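Side-chain contacts in denovo NTF2 (Synthetic construct, PDB 6W40), which is a computationally designed dimeric NTF2-like protein with no assigned function, probably intended as a pocket-bearing scaffold: residues A[11-16]-A[110-115]; A[4-9]-A[105-110]; A[88-91]-A[97-100]. All blocks are in the same frame, centred on the assembly; numbering follows the deposited sequence.

Contact 1: residues A[11-16]-A[110-115]; sequences MMEIVI and GKIKKV
A single helix glutamate, E13, carries this partly buried helix-on-sheet contact, in which helix 2-18 meets the start of strand 111-119 through G110 and I112. The CA atoms of E13 and I112 are 8.2 Å apart, so the E13 side chain makes the reach, meeting backbone at G110 and side chain at I112. E13 leaves the helix with CG beside its backbone N (chi1 -52°), and a second bend at chi2 (-75°) brings the carboxylate over to the strand. There the two oxygens find different surroundings. OE1 lies alongside the ethyl arm of I112, 3.6 Å from both its CG1 and CD1, while OE2 ends 3.1 Å from the carbonyl O of G110. Two acceptors so close cannot bond without a proton between them, and this neighbourhood would probably raise the affinity of the carboxylate for one. The opposite charge of K111 is not in contact, its NZ 5.9 Å from E13 OE2, and would probably offset this only in part. In the NTF2-like fold, helices pack on a strongly curved sheet, and here M30 and V107 also touch E13, while F27 and V105 lie against I112. Just beyond I112, K113 and K114 both face I106 of strand 100-108 in a classic beta bulge. M11, M12, I14 and V15 of the same helical segment pack against the second subunit: M12 meets I72 and V15 meets M20 of that neighbouring chain.

Contact 2: residues A[4-9]-A[105-110]; sequences EEKHLR and VIVVDG
R9 and G110 bring helix 2-18 closest to the end of strand 100-108, their CA atoms 5.2 Å apart. The strand ends here in a beta hairpin with a two-residue turn: D109 and G110, both with positive phi, approximate a type I' turn, which leads into strand 111-119. G110 suits the spot doubly, since a CB on it would fall about 3.2 Å from CD of R9. The arginine is folded over this turn, its chain bent at chi2 (133°) and again at chi3, with CG 3.6 Å from CA of G110. Its guanidinium is sandwiched. One face is covered by CA of K6 from its own helix, 3.3 Å off the plane and nearer the margin of the group than its middle; the opposite face meets the D109-G110 peptide, with G110 N 3.1 Å from NE. Both of these nitrogens are donors, so this is a non-bonded approach, the peptide standing steeply over the guanidinium face. Replacing R9 with an alanine would take away this lid and is likely to leave a gap between the helix and the turn peptide. K6 reaches the strand with the carbon part of its chain, its NZ in a salt bridge with D10 and a weak hydrogen bond to G79 O. Its CE touches the strand 4.2 Å from CG1 of V107 and 3.3 Å from that residue's carbonyl O.

Contact 3: residues A[88-91]-A[97-100]; sequences WETS and HDED
T90 and D98 meet at the centre of this surface contact, with OG1 of T90 2.9 Å from OD1 of D98. With chi1 of T90 at 67°, OG1 sits between the backbone N and carbonyl carbon, and the methyl CG2 is turned beside the backbone N, where it packs against the carbonyl O of H97 at 3.3 Å. The same D98 OD1 lies 3.2 Å from the carbonyl O of W88, a close pair of acceptors. A water may ease this: it accepts from the backbone N of H97 at 2.9 Å and donates a weak bond to D98 OD1. On the other flank of D98, W88 N gives a weak hydrogen bond to E99 O (3.3 Å, 155° at the hydrogen), and the indole CD1 of W88 lies 3.4 Å from that same oxygen. These links close the mouth of the hairpin loop joining antiparallel strands 81-90 and 100-108. Within the loop, E99 N makes a weak bond back to H97 O around D98, whose backbone fits an inverse gamma turn. Farther out, W65 ties the two sides together: its ring meets that of W88 with planes at about 40°, and its NE1 is hydrogen-bonded to E99 OE1. V67, I70 and I119 pack on the W88 side chain, and the ring of H97 stacks on that of Y92.

How the contacts relate
Contacts 1 and 2 form one continuous region, their centres 7 Å apart: both use helix 2-18, share G110, and reach neighbouring strands of the sheet, which are joined by probable backbone hydrogen bonds K113 N to I106 O and K114 O to I106 N, each 2.8 Å. Both also touch the second subunit. Contact 3 lies across the chain's centre, about 21 Å from contact 1 and 28 Å from contact 2 between centres, yet it belongs to the same sheet, since strand 100-108 runs from its loop to the hairpin turn of contact 2. In sequence it is nested within the loops closed by both other contacts.

Contact 1: residues A[11-16]-A[110-115]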
ATOM      1  N   MET A  11      -4.295   1.243   7.013  1.00 45.91           N
ATOM      2  CA  MET A  11      -4.390   0.775   5.633  1.00 50.90           C
ATOM      3  C   MET A  11      -4.489   1.938   4.653  1.00 45.04           C
ATOM      4  O   MET A  11      -3.859   1.917   3.590  1.00 49.40           O
ATOM      5  CB  MET A  11      -5.592  -0.157   5.474  1.00 46.98           C
ATOM      6  CG  MET A  11      -5.360  -1.566   5.980  1.00 67.89           C
ATOM      7  SD  MET A  11      -4.197  -2.478   4.946  1.00 85.43           S
ATOM      8  CE  MET A  11      -5.057  -2.459   3.374  1.00 69.88           C
ATOM      9  N   MET A  12      -5.279   2.961   4.990  1.00 43.86           N
ATOM     10  CA  MET A  12      -5.395   4.121   4.113  1.00 50.54           C
ATOM     11  C   MET A  12      -4.066   4.852   3.966  1.00 55.92           C
ATOM     12  O   MET A  12      -3.804   5.458   2.920  1.00 56.19           O
ATOM     13  CB  MET A  12      -6.473   5.072   4.632  1.00 44.02           C
ATOM     14  CG  MET A  12      -7.889   4.671   4.246  1.00 50.03           C
ATOM     15  SD  MET A  12      -9.154   5.776   4.902  1.00 61.55           S
ATOM     16  CE  MET A  12      -8.559   7.363   4.322  1.00 66.58           C
ATOM     17  N   GLU A  13      -3.215   4.809   4.994  1.00 50.84           N
ATOM     18  CA  GLU A  13      -1.885   5.395   4.862  1.00 46.90           C
ATOM     19  C   GLU A  13      -1.041   4.602   3.873  1.00 45.51           C
ATOM     20  O   GLU A  13      -0.372   5.181   3.011  1.00 44.42           O
ATOM     21  CB  GLU A  13      -1.190   5.460   6.225  1.00 49.29           C
ATOM     22  CG  GLU A  13      -1.985   6.132   7.334  1.00 56.62           C
ATOM     23  CD  GLU A  13      -2.043   7.641   7.212  1.00 56.25           C
ATOM     24  OE1 GLU A  13      -1.509   8.190   6.226  1.00 72.81           O
ATOM     25  OE2 GLU A  13      -2.621   8.283   8.114  1.00 59.53           O
ATOM     26  N   ILE A  14      -1.073   3.271   3.976  1.00 40.61           N
ATOM     27  CA  ILE A  14      -0.221   2.432   3.135  1.00 47.56           C
ATOM     28  C   ILE A  14      -0.561   2.624   1.663  1.00 48.16           C
ATOM     29  O   ILE A  14       0.332   2.732   0.814  1.00 53.11           O
ATOM     30  CB  ILE A  14      -0.347   0.952   3.544  1.00 49.00           C
ATOM     31  CG1 ILE A  14      -0.254   0.798   5.061  1.00 35.80           C
ATOM     32  CG2 ILE A  14       0.718   0.117   2.854  1.00 47.65           C
ATOM     33  CD1 ILE A  14       0.965   1.424   5.674  1.00 48.03           C
ATOM     34  N   VAL A  15      -1.854   2.667   1.339  1.00 46.07           N
ATOM     35  CA  VAL A  15      -2.255   2.741  -0.061  1.00 56.46           C
ATOM     36  C   VAL A  15      -1.894   4.096  -0.661  1.00 55.47           C
ATOM     37  O   VAL A  15      -1.548   4.181  -1.845  1.00 58.34           O
ATOM     38  CB  VAL A  15      -3.758   2.429  -0.208  1.00 52.15           C
ATOM     39  CG1 VAL A  15      -4.065   1.027   0.316  1.00 42.84           C
ATOM     40  CG2 VAL A  15      -4.600   3.464   0.520  1.00 60.20           C
ATOM     41  N   ILE A  16      -1.943   5.169   0.132  1.00 43.44           N
ATOM     42  CA  ILE A  16      -1.638   6.490  -0.411  1.00 46.31           C
ATOM     43  C   ILE A  16      -0.142   6.633  -0.656  1.00 48.60           C
ATOM     44  O   ILE A  16       0.284   7.123  -1.708  1.00 50.48           O
ATOM     45  CB  ILE A  16      -2.165   7.600   0.517  1.00 46.21           C
ATOM     46  CG1 ILE A  16      -3.692   7.663   0.463  1.00 54.67           C
ATOM     47  CG2 ILE A  16      -1.559   8.945   0.131  1.00 57.92           C
ATOM     48  CD1 ILE A  16      -4.272   9.043   0.753  1.00 51.29           C
ATOM     49  N   GLY A 110      -4.960   8.349  13.467  1.00 44.65           N
ATOM     50  CA  GLY A 110      -5.214   8.527  12.053  1.00 34.27           C
ATOM     51  C   GLY A 110      -4.271   9.457  11.325  1.00 32.17           C
ATOM     52  O   GLY A 110      -4.457   9.677  10.123  1.00 36.32           O
ATOM     53  N   LYS A 111      -3.270  10.010  12.000  1.00 44.25           N
ATOM     54  CA  LYS A 111      -2.313  10.909  11.379  1.00 43.65           C
ATOM     55  C   LYS A 111      -0.905  10.355  11.538  1.00 41.65           C
ATOM     56  O   LYS A 111      -0.597   9.662  12.514  1.00 41.47           O
ATOM     57  CB  LYS A 111      -2.398  12.316  11.984  1.00 40.81           C
ATOM     58  CG  LYS A 111      -3.648  13.084  11.580  1.00 46.23           C
ATOM     59  CD  LYS A 111      -3.553  13.566  10.141  1.00 49.45           C
ATOM     60  CE  LYS A 111      -4.885  14.090   9.635  1.00 56.57           C
ATOM     61  NZ  LYS A 111      -5.870  12.991   9.430  1.00 59.07           N
ATOM     62  N   ILE A 112      -0.054  10.659  10.562  1.00 42.63           N
ATOM     63  CA  ILE A 112       1.338  10.223  10.605  1.00 37.63           C
ATOM     64  C   ILE A 112       2.066  11.077  11.638  1.00 38.27           C
ATOM     65  O   ILE A 112       2.236  12.284  11.451  1.00 34.46           O
ATOM     66  CB  ILE A 112       2.005  10.321   9.230  1.00 44.16           C
ATOM     67  CG1 ILE A 112       1.250   9.472   8.204  1.00 32.14           C
ATOM     68  CG2 ILE A 112       3.453   9.879   9.317  1.00 34.44           C
ATOM     69  CD1 ILE A 112       1.828   9.547   6.806  1.00 33.52           C
ATOM     70  N   LYS A 113       2.491  10.450  12.735  1.00 37.51           N
ATOM     71  CA  LYS A 113       3.163  11.154  13.820  1.00 28.51           C
ATOM     72  C   LYS A 113       4.679  11.129  13.691  1.00 35.73           C
ATOM     73  O   LYS A 113       5.347  12.058  14.160  1.00 41.78           O
ATOM     74  CB  LYS A 113       2.752  10.555  15.171  1.00 33.50           C
ATOM     75  CG  LYS A 113       3.390  11.225  16.384  1.00 38.89           C
ATOM     76  CD  LYS A 113       3.076  12.715  16.436  1.00 40.03           C
ATOM     77  CE  LYS A 113       3.877  13.412  17.529  1.00 42.35           C
ATOM     78  NZ  LYS A 113       5.342  13.364  17.267  1.00 40.31           N
ATOM     79  N   LYS A 114       5.245  10.099  13.062  1.00 35.45           N
ATOM     80  CA  LYS A 114       6.692  10.011  12.927  1.00 42.19           C
ATOM     81  C   LYS A 114       7.050   9.259  11.653  1.00 37.33           C
ATOM     82  O   LYS A 114       6.433   8.243  11.327  1.00 32.68           O
ATOM     83  CB  LYS A 114       7.319   9.321  14.143  1.00 39.94           C
ATOM     84  CG  LYS A 114       8.836   9.320  14.143  1.00 41.54           C
ATOM     85  CD  LYS A 114       9.381   8.670  15.401  1.00 52.00           C
ATOM     86  CE  LYS A 114      10.893   8.747  15.441  1.00 63.63           C
ATOM     87  NZ  LYS A 114      11.448   8.116  16.669  1.00 81.95           N
ATOM     88  N   VAL A 115       8.051   9.773  10.941  1.00 36.77           N
ATOM     89  CA  VAL A 115       8.610   9.124   9.761  1.00 36.77           C
ATOM     90  C   VAL A 115      10.114   9.011   9.952  1.00 30.36           C
ATOM     91  O   VAL A 115      10.770   9.989  10.327  1.00 33.93           O
ATOM     92  CB  VAL A 115       8.299   9.899   8.466  1.00 35.42           C
ATOM     93  CG1 VAL A 115       8.935   9.206   7.267  1.00 26.13           C
ATOM     94  CG2 VAL A 115       6.803  10.036   8.269  1.00 29.62           C
TER

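Contact 2: residues A[4-9]-A[105-110]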
ATOM      1  N   GLU A   4     -10.447  -1.140  15.411  1.00 60.02           N
ATOM      2  CA  GLU A   4     -10.649  -1.289  13.973  1.00 53.89           C
ATOM      3  C   GLU A   4     -10.488   0.043  13.255  1.00 44.73           C
ATOM      4  O   GLU A   4      -9.956   0.094  12.140  1.00 42.79           O
ATOM      5  CB  GLU A   4     -12.025  -1.886  13.684  1.00 42.21           C
ATOM      6  CG  GLU A   4     -12.112  -2.562  12.322  1.00 52.95           C
ATOM      7  CD  GLU A   4     -13.535  -2.691  11.814  1.00 55.82           C
ATOM      8  OE1 GLU A   4     -13.849  -2.085  10.768  1.00 42.84           O
ATOM      9  OE2 GLU A   4     -14.340  -3.395  12.460  1.00 62.50           O
ATOM     10  N   GLU A   5     -10.943   1.133  13.878  1.00 54.16           N
ATOM     11  CA  GLU A   5     -10.761   2.457  13.293  1.00 48.17           C
ATOM     12  C   GLU A   5      -9.284   2.752  13.061  1.00 45.71           C
ATOM     13  O   GLU A   5      -8.891   3.217  11.985  1.00 44.79           O
ATOM     14  CB  GLU A   5     -11.386   3.518  14.199  1.00 54.98           C
ATOM     15  CG  GLU A   5     -11.152   4.947  13.741  1.00 51.35           C
ATOM     16  CD  GLU A   5     -11.761   5.228  12.382  1.00 73.17           C
ATOM     17  OE1 GLU A   5     -11.257   6.128  11.678  1.00 71.40           O
ATOM     18  OE2 GLU A   5     -12.741   4.545  12.015  1.00 77.31           O
ATOM     19  N   LYS A   6      -8.448   2.475  14.065  1.00 46.83           N
ATOM     20  CA  LYS A   6      -7.008   2.660  13.914  1.00 49.59           C
ATOM     21  C   LYS A   6      -6.463   1.815  12.769  1.00 48.04           C
ATOM     22  O   LYS A   6      -5.583   2.262  12.022  1.00 44.50           O
ATOM     23  CB  LYS A   6      -6.305   2.316  15.229  1.00 43.95           C
ATOM     24  CG  LYS A   6      -4.802   2.126  15.119  1.00 54.25           C
ATOM     25  CD  LYS A   6      -4.102   3.394  14.670  1.00 53.54           C
ATOM     26  CE  LYS A   6      -2.608   3.172  14.568  1.00 51.36           C
ATOM     27  NZ  LYS A   6      -2.292   1.932  13.806  1.00 53.60           N
ATOM     28  N   HIS A   7      -6.986   0.600  12.603  0.76 40.91           N
ATOM     29  CA  HIS A   7      -6.499  -0.268  11.538  0.76 47.94           C
ATOM     30  C   HIS A   7      -6.963   0.220  10.171  0.76 44.81           C
ATOM     31  O   HIS A   7      -6.213   0.137   9.190  0.76 34.62           O
ATOM     32  CB  HIS A   7      -6.956  -1.703  11.780  0.76 43.81           C
ATOM     33  CG  HIS A   7      -5.934  -2.724  11.398  0.76 56.89           C
ATOM     34  ND1 HIS A   7      -4.636  -2.682  11.861  0.76 55.45           N
ATOM     35  CD2 HIS A   7      -6.012  -3.809  10.594  0.76 71.56           C
ATOM     36  CE1 HIS A   7      -3.959  -3.699  11.361  0.76 66.26           C
ATOM     37  NE2 HIS A   7      -4.772  -4.400  10.591  0.76 74.68           N
ATOM     38  N   LEU A   8      -8.198   0.720  10.084  1.00 38.74           N
ATOM     39  CA  LEU A   8      -8.664   1.330   8.844  1.00 43.30           C
ATOM     40  C   LEU A   8      -7.787   2.510   8.453  1.00 45.32           C
ATOM     41  O   LEU A   8      -7.510   2.726   7.266  1.00 47.43           O
ATOM     42  CB  LEU A   8     -10.116   1.782   8.992  1.00 40.76           C
ATOM     43  CG  LEU A   8     -11.245   0.851   8.549  1.00 41.63           C
ATOM     44  CD1 LEU A   8     -11.206  -0.470   9.296  1.00 45.62           C
ATOM     45  CD2 LEU A   8     -12.577   1.544   8.761  1.00 40.22           C
ATOM     46  N   ARG A   9      -7.344   3.288   9.441  1.00 48.17           N
ATOM     47  CA  ARG A   9      -6.482   4.430   9.159  1.00 41.11           C
ATOM     48  C   ARG A   9      -5.110   3.980   8.675  1.00 46.53           C
ATOM     49  O   ARG A   9      -4.560   4.561   7.734  1.00 46.88           O
ATOM     50  CB  ARG A   9      -6.364   5.309  10.404  1.00 50.15           C
ATOM     51  CG  ARG A   9      -7.550   6.239  10.614  1.00 42.26           C
ATOM     52  CD  ARG A   9      -8.056   6.208  12.049  1.00 55.86           C
ATOM     53  NE  ARG A   9      -6.985   6.029  13.024  1.00 59.72           N
ATOM     54  CZ  ARG A   9      -7.157   6.098  14.339  1.00 68.84           C
ATOM     55  NH1 ARG A   9      -8.360   6.348  14.839  1.00 65.81           N
ATOM     56  NH2 ARG A   9      -6.128   5.920  15.157  1.00 68.84           N
ATOM     57  N   VAL A 105       7.025   4.309   9.564  1.00 33.94           N
ATOM     58  CA  VAL A 105       5.937   5.272   9.678  1.00 33.59           C
ATOM     59  C   VAL A 105       5.115   4.915  10.905  1.00 33.05           C
ATOM     60  O   VAL A 105       4.615   3.789  11.017  1.00 37.81           O
ATOM     61  CB  VAL A 105       5.056   5.291   8.420  1.00 44.43           C
ATOM     62  CG1 VAL A 105       3.879   6.238   8.611  1.00 43.03           C
ATOM     63  CG2 VAL A 105       5.882   5.686   7.205  1.00 26.26           C
ATOM     64  N   ILE A 106       4.973   5.871  11.819  1.00 34.68           N
ATOM     65  CA  ILE A 106       4.190   5.698  13.037  1.00 28.76           C
ATOM     66  C   ILE A 106       2.897   6.482  12.874  1.00 36.63           C
ATOM     67  O   ILE A 106       2.923   7.690  12.606  1.00 32.72           O
ATOM     68  CB  ILE A 106       4.966   6.160  14.279  1.00 39.04           C
ATOM     69  CG1 ILE A 106       6.264   5.362  14.419  1.00 36.31           C
ATOM     70  CG2 ILE A 106       4.107   6.017  15.525  1.00 37.57           C
ATOM     71  CD1 ILE A 106       7.087   5.744  15.629  1.00 46.20           C
ATOM     72  N   VAL A 107       1.768   5.799  13.035  1.00 35.30           N
ATOM     73  CA  VAL A 107       0.449   6.394  12.856  1.00 35.04           C
ATOM     74  C   VAL A 107      -0.203   6.526  14.225  1.00 37.59           C
ATOM     75  O   VAL A 107      -0.353   5.533  14.950  1.00 45.36           O
ATOM     76  CB  VAL A 107      -0.421   5.563  11.902  1.00 37.34           C
ATOM     77  CG1 VAL A 107      -1.813   6.163  11.793  1.00 32.43           C
ATOM     78  CG2 VAL A 107       0.237   5.477  10.534  1.00 31.04           C
ATOM     79  N   VAL A 108      -0.583   7.751  14.581  1.00 33.36           N
ATOM     80  CA  VAL A 108      -1.237   8.045  15.852  1.00 33.09           C
ATOM     81  C   VAL A 108      -2.505   8.832  15.560  1.00 36.63           C
ATOM     82  O   VAL A 108      -2.442   9.917  14.967  1.00 33.87           O
ATOM     83  CB  VAL A 108      -0.324   8.832  16.808  1.00 36.08           C
ATOM     84  CG1 VAL A 108      -1.089   9.219  18.065  1.00 36.05           C
ATOM     85  CG2 VAL A 108       0.908   8.018  17.161  1.00 32.78           C
ATOM     86  N   ASP A 109      -3.651   8.286  15.973  1.00 44.86           N
ATOM     87  CA  ASP A 109      -4.952   8.939  15.818  1.00 48.69           C
ATOM     88  C   ASP A 109      -5.220   9.305  14.357  1.00 44.82           C
ATOM     89  O   ASP A 109      -5.644  10.417  14.032  1.00 45.20           O
ATOM     90  CB  ASP A 109      -5.060  10.164  16.733  1.00 54.26           C
ATOM     91  CG  ASP A 109      -6.477  10.696  16.838  1.00 54.73           C
ATOM     92  OD1 ASP A 109      -6.751  11.781  16.285  1.00 70.17           O
ATOM     93  OD2 ASP A 109      -7.324  10.017  17.456  1.00 68.46           O
ATOM     94  N   GLY A 110      -4.960   8.349  13.467  1.00 44.65           N
ATOM     95  CA  GLY A 110      -5.214   8.527  12.053  1.00 34.27           C
ATOM     96  C   GLY A 110      -4.271   9.457  11.325  1.00 32.17           C
ATOM     97  O   GLY A 110      -4.457   9.677  10.123  1.00 36.32           O
TER

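Contact 3: residues A[88-91]-A[97-100]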
ATOM      1  N   TRP A  88      14.224   2.578  -4.393  1.00 59.02           N
ATOM      2  CA  TRP A  88      13.595   3.748  -4.995  1.00 50.94           C
ATOM      3  C   TRP A  88      13.076   3.434  -6.392  1.00 50.52           C
ATOM      4  O   TRP A  88      13.711   2.713  -7.164  1.00 54.01           O
ATOM      5  CB  TRP A  88      14.576   4.921  -5.072  1.00 52.90           C
ATOM      6  CG  TRP A  88      14.875   5.611  -3.766  1.00 51.89           C
ATOM      7  CD1 TRP A  88      16.109   5.924  -3.277  1.00 48.79           C
ATOM      8  CD2 TRP A  88      13.928   6.085  -2.797  1.00 46.42           C
ATOM      9  NE1 TRP A  88      15.992   6.558  -2.066  1.00 50.21           N
ATOM     10  CE2 TRP A  88      14.665   6.668  -1.747  1.00 51.22           C
ATOM     11  CE3 TRP A  88      12.533   6.069  -2.712  1.00 59.13           C
ATOM     12  CZ2 TRP A  88      14.054   7.231  -0.628  1.00 47.54           C
ATOM     13  CZ3 TRP A  88      11.929   6.628  -1.600  1.00 63.46           C
ATOM     14  CH2 TRP A  88      12.689   7.200  -0.574  1.00 49.33           C
ATOM     15  N   GLU A  89      11.903   3.981  -6.707  1.00 60.04           N
ATOM     16  CA  GLU A  89      11.371   3.990  -8.068  1.00 57.26           C
ATOM     17  C   GLU A  89      11.569   5.406  -8.597  1.00 46.71           C
ATOM     18  O   GLU A  89      10.738   6.291  -8.389  1.00 56.75           O
ATOM     19  CB  GLU A  89       9.907   3.570  -8.100  1.00 54.98           C
ATOM     20  CG  GLU A  89       9.274   3.656  -9.482  1.00 64.62           C
ATOM     21  CD  GLU A  89       7.775   3.437  -9.454  1.00 72.67           C
ATOM     22  OE1 GLU A  89       7.295   2.712  -8.557  1.00 77.23           O
ATOM     23  OE2 GLU A  89       7.076   3.996 -10.325  1.00 65.64           O
ATOM     24  N   THR A  90      12.689   5.622  -9.274  1.00 48.67           N
ATOM     25  CA  THR A  90      13.062   6.950  -9.726  1.00 55.67           C
ATOM     26  C   THR A  90      12.588   7.191 -11.157  1.00 62.44           C
ATOM     27  O   THR A  90      12.168   6.276 -11.868  1.00 60.12           O
ATOM     28  CB  THR A  90      14.574   7.142  -9.629  1.00 51.38           C
ATOM     29  OG1 THR A  90      15.223   6.279 -10.572  1.00 46.35           O
ATOM     30  CG2 THR A  90      15.058   6.804  -8.228  1.00 47.66           C
ATOM     31  N   SER A  91      12.662   8.453 -11.573  1.00 56.29           N
ATOM     32  CA  SER A  91      12.314   8.845 -12.931  1.00 57.75           C
ATOM     33  C   SER A  91      13.518   8.858 -13.865  1.00 62.03           C
ATOM     34  O   SER A  91      13.372   9.244 -15.030  1.00 67.74           O
ATOM     35  CB  SER A  91      11.646  10.224 -12.928  1.00 54.56           C
ATOM     36  OG  SER A  91      12.530  11.222 -12.450  1.00 60.59           O
ATOM     37  N   HIS A  97      20.075   5.613  -9.554  1.00 55.06           N
ATOM     38  CA  HIS A  97      19.729   6.232  -8.280  1.00 55.47           C
ATOM     39  C   HIS A  97      18.651   5.446  -7.545  1.00 60.12           C
ATOM     40  O   HIS A  97      17.873   6.017  -6.777  1.00 58.73           O
ATOM     41  CB  HIS A  97      19.285   7.681  -8.482  1.00 59.90           C
ATOM     42  CG  HIS A  97      20.341   8.558  -9.079  1.00 61.44           C
ATOM     43  ND1 HIS A  97      20.684   8.504 -10.412  1.00 70.11           N
ATOM     44  CD2 HIS A  97      21.134   9.503  -8.522  1.00 58.87           C
ATOM     45  CE1 HIS A  97      21.642   9.383 -10.652  1.00 67.49           C
ATOM     46  NE2 HIS A  97      21.933  10.001  -9.522  1.00 69.08           N
ATOM     47  N   ASP A  98      18.593   4.134  -7.766  1.00 53.46           N
ATOM     48  CA  ASP A  98      17.639   3.275  -7.064  1.00 58.35           C
ATOM     49  C   ASP A  98      18.311   2.681  -5.826  1.00 66.90           C
ATOM     50  O   ASP A  98      18.572   1.484  -5.726  1.00 71.12           O
ATOM     51  CB  ASP A  98      17.119   2.183  -7.992  1.00 68.35           C
ATOM     52  CG  ASP A  98      16.404   2.738  -9.208  1.00 65.55           C
ATOM     53  OD1 ASP A  98      15.887   3.870  -9.136  1.00 67.54           O
ATOM     54  OD2 ASP A  98      16.353   2.033 -10.238  1.00 78.33           O
ATOM     55  N   GLU A  99      18.600   3.553  -4.866  1.00 54.43           N
ATOM     56  CA  GLU A  99      19.270   3.114  -3.652  1.00 58.39           C
ATOM     57  C   GLU A  99      18.289   2.423  -2.712  1.00 56.25           C
ATOM     58  O   GLU A  99      17.088   2.710  -2.707  1.00 58.96           O
ATOM     59  CB  GLU A  99      19.937   4.296  -2.947  1.00 53.12           C
ATOM     60  CG  GLU A  99      21.113   4.880  -3.718  1.00 54.62           C
ATOM     61  CD  GLU A  99      21.566   6.213  -3.163  1.00 63.26           C
ATOM     62  OE1 GLU A  99      20.857   6.765  -2.298  1.00 64.46           O
ATOM     63  OE2 GLU A  99      22.630   6.709  -3.593  1.00 72.12           O
ATOM     64  N   ASP A 100      18.814   1.490  -1.920  1.00 45.94           N
ATOM     65  CA  ASP A 100      17.997   0.787  -0.942  1.00 49.43           C
ATOM     66  C   ASP A 100      17.572   1.737   0.171  1.00 53.74           C
ATOM     67  O   ASP A 100      18.348   2.589   0.613  1.00 56.33           O
ATOM     68  CB  ASP A 100      18.764  -0.398  -0.357  1.00 59.07           C
ATOM     69  CG  ASP A 100      19.070  -1.465  -1.392  1.00 67.86           C
ATOM     70  OD1 ASP A 100      18.836  -1.220  -2.594  1.00 65.22           O
ATOM     71  OD2 ASP A 100      19.539  -2.554  -0.999  1.00 72.14           O
TER
HETATM   72  O   HOH W   1      17.445   5.272 -10.696  1.00 47.81           O